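2-amino-4-hydroxy-6-hydroxymethyldihydropteridine pyrophosphokinase (Haemophilus influenzae, PDB 1CBK) catalyses the transfer of pyrophosphate from ATP to 6-hydroxymethyl-7,8-dihydropterin, a step of folate biosynthesis. Local coordinates at the interface of chains A and B. Numbering follows the deposited sequence. Chains: chain A/B, Protein (7,8-dihydro-6-hydroxymethylpterin-pyrophosphokinase).

The interface of chains A and B. Residues chain A 107, 111-112, 114-117; chain B 88-89.
A loop of one HPPK molecule pushes its indole, B:Trp89, into a groove of chain A built by strands 106-107 and 112-113 and the start of the 3-10 helix 116-120. The protein is a monomer, so this two-fold contact may well belong to the crystal. B:Trp89 is also a residue of the pterin pocket. One face of the indole receives the edge of the A:Tyr116 ring, whose CD2 sits 3.5 Å from CD2 of B:Trp89, with the phenol plane turned 76° from the five-membered ring. CG of A:Tyr116 stands anti to the carbonyl carbon (chi1 -56°), which brings the CD2 edge of the ring over the indole. Around the indole rim come A:Gln107, A:Thr112, A:His115 and A:Asp117. Imidazole A:His115 offers a face, toward whose rim CZ2 of B:Trp89 points, 3.7 Å from ND1. The methyl CG2 of A:Thr112 lies 3.4 Å from the indole nitrogen NE1. That N-H makes a weak, bent hydrogen bond to the amide oxygen OE1 of A:Gln107, 3.3 Å away. B:Arg88 is poorly ordered, so the weak bonds from its NE to OE1 of A:Gln107 and from its NH2 to the carbonyl O of A:Leu111 are doubtful. The A:Gln107 amide is steadied from its other end: NE2 donates an almost straight bond (169°) to a lone pair of the A:Pro114 carbonyl O, 3.0 Å away and nearly in the amide plane.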
loop_
_atom_site.group_PDB
_atom_site.type_symbol
_atom_site.label_atom_id
_atom_site.label_comp_id
_atom_site.label_asym_id
_atom_site.label_seq_id
_atom_site.Cartn_x
_atom_site.Cartn_y
_atom_site.Cartn_z
ATOM N N GLN A 107 0.611 14.951 -6.829
ATOM C CA GLN A 107 0.277 14.590 -5.465
ATOM C C GLN A 107 -0.385 15.842 -4.891
ATOM O O GLN A 107 0.304 16.804 -4.548
ATOM C CB GLN A 107 1.547 14.187 -4.686
ATOM C CG GLN A 107 2.486 13.179 -5.402
ATOM C CD GLN A 107 2.008 11.721 -5.395
ATOM O OE1 GLN A 107 1.155 11.335 -4.588
ATOM N NE2 GLN A 107 2.606 10.892 -6.261
ATOM N N LEU A 111 -5.593 13.887 -6.039
ATOM C CA LEU A 111 -4.795 12.866 -6.727
ATOM C C LEU A 111 -3.494 12.464 -6.048
ATOM O O LEU A 111 -2.832 13.283 -5.443
ATOM C CB LEU A 111 -4.468 13.332 -8.147
ATOM C CG LEU A 111 -5.631 13.421 -9.135
ATOM C CD1 LEU A 111 -5.177 14.163 -10.349
ATOM C CD2 LEU A 111 -6.116 12.020 -9.487
ATOM N N THR A 112 -3.115 11.208 -6.260
ATOM C CA THR A 112 -1.895 10.608 -5.731
ATOM C C THR A 112 -1.399 9.768 -6.907
ATOM O O THR A 112 -1.753 8.592 -7.030
ATOM C CB THR A 112 -2.210 9.632 -4.552
ATOM O OG1 THR A 112 -2.999 10.298 -3.554
ATOM C CG2 THR A 112 -0.928 9.098 -3.913
ATOM N N PRO A 114 2.212 8.835 -8.916
ATOM C CA PRO A 114 1.834 7.430 -8.692
ATOM C C PRO A 114 1.360 7.196 -7.242
ATOM O O PRO A 114 1.525 8.052 -6.377
ATOM C CB PRO A 114 3.162 6.688 -8.896
ATOM C CG PRO A 114 3.952 7.598 -9.775
ATOM C CD PRO A 114 3.637 8.953 -9.266
ATOM N N HIS A 115 0.705 6.064 -7.005
ATOM C CA HIS A 115 0.312 5.688 -5.642
ATOM C C HIS A 115 1.158 4.424 -5.475
ATOM O O HIS A 115 0.843 3.355 -6.024
ATOM C CB HIS A 115 -1.177 5.384 -5.507
ATOM C CG HIS A 115 -1.602 5.112 -4.096
ATOM N ND1 HIS A 115 -0.976 4.173 -3.297
ATOM C CD2 HIS A 115 -2.573 5.667 -3.329
ATOM C CE1 HIS A 115 -1.541 4.168 -2.103
ATOM N NE2 HIS A 115 -2.512 5.062 -2.097
ATOM N N TYR A 116 2.282 4.587 -4.785
ATOM C CA TYR A 116 3.254 3.519 -4.634
ATOM C C TYR A 116 2.850 2.241 -3.987
ATOM O O TYR A 116 3.417 1.214 -4.310
ATOM C CB TYR A 116 4.572 4.067 -4.079
ATOM C CG TYR A 116 5.130 5.185 -4.955
ATOM C CD1 TYR A 116 5.961 4.909 -6.042
ATOM C CD2 TYR A 116 4.825 6.524 -4.688
ATOM C CE1 TYR A 116 6.479 5.955 -6.840
ATOM C CE2 TYR A 116 5.350 7.580 -5.483
ATOM C CZ TYR A 116 6.173 7.285 -6.543
ATOM O OH TYR A 116 6.731 8.316 -7.275
ATOM N N ASP A 117 1.839 2.270 -3.127
ATOM C CA ASP A 117 1.375 1.025 -2.497
ATOM C C ASP A 117 0.819 0.075 -3.548
ATOM O O ASP A 117 0.875 -1.147 -3.379
ATOM C CB ASP A 117 0.296 1.286 -1.446
ATOM C CG ASP A 117 0.867 1.766 -0.143
ATOM O OD1 ASP A 117 1.934 1.243 0.276
ATOM O OD2 ASP A 117 0.226 2.644 0.469
ATOM N N ARG B 88 5.053 14.240 -0.148
ATOM C CA ARG B 88 4.347 12.975 -0.073
ATOM C C ARG B 88 5.242 11.901 -0.674
ATOM O O ARG B 88 5.856 12.096 -1.734
ATOM C CB ARG B 88 3.025 13.049 -0.837
ATOM C CG ARG B 88 2.193 11.786 -0.700
ATOM C CD ARG B 88 0.722 12.091 -0.472
ATOM N NE ARG B 88 0.060 12.724 -1.611
ATOM C CZ ARG B 88 -0.939 13.597 -1.503
ATOM N NH1 ARG B 88 -1.366 13.994 -0.310
ATOM N NH2 ARG B 88 -1.490 14.105 -2.591
ATOM N N TRP B 89 5.322 10.781 0.031
ATOM C CA TRP B 89 6.134 9.636 -0.347
ATOM C C TRP B 89 7.630 9.934 -0.253
ATOM O O TRP B 89 8.432 9.087 -0.627
ATOM C CB TRP B 89 5.814 9.184 -1.780
ATOM C CG TRP B 89 4.381 8.789 -2.027
ATOM C CD1 TRP B 89 3.464 9.462 -2.795
ATOM C CD2 TRP B 89 3.730 7.586 -1.586
ATOM N NE1 TRP B 89 2.297 8.746 -2.869
ATOM C CE2 TRP B 89 2.426 7.588 -2.140
ATOM C CE3 TRP B 89 4.127 6.506 -0.783
ATOM C CZ2 TRP B 89 1.513 6.546 -1.926
ATOM C CZ3 TRP B 89 3.219 5.464 -0.563
ATOM C CH2 TRP B 89 1.921 5.499 -1.139
#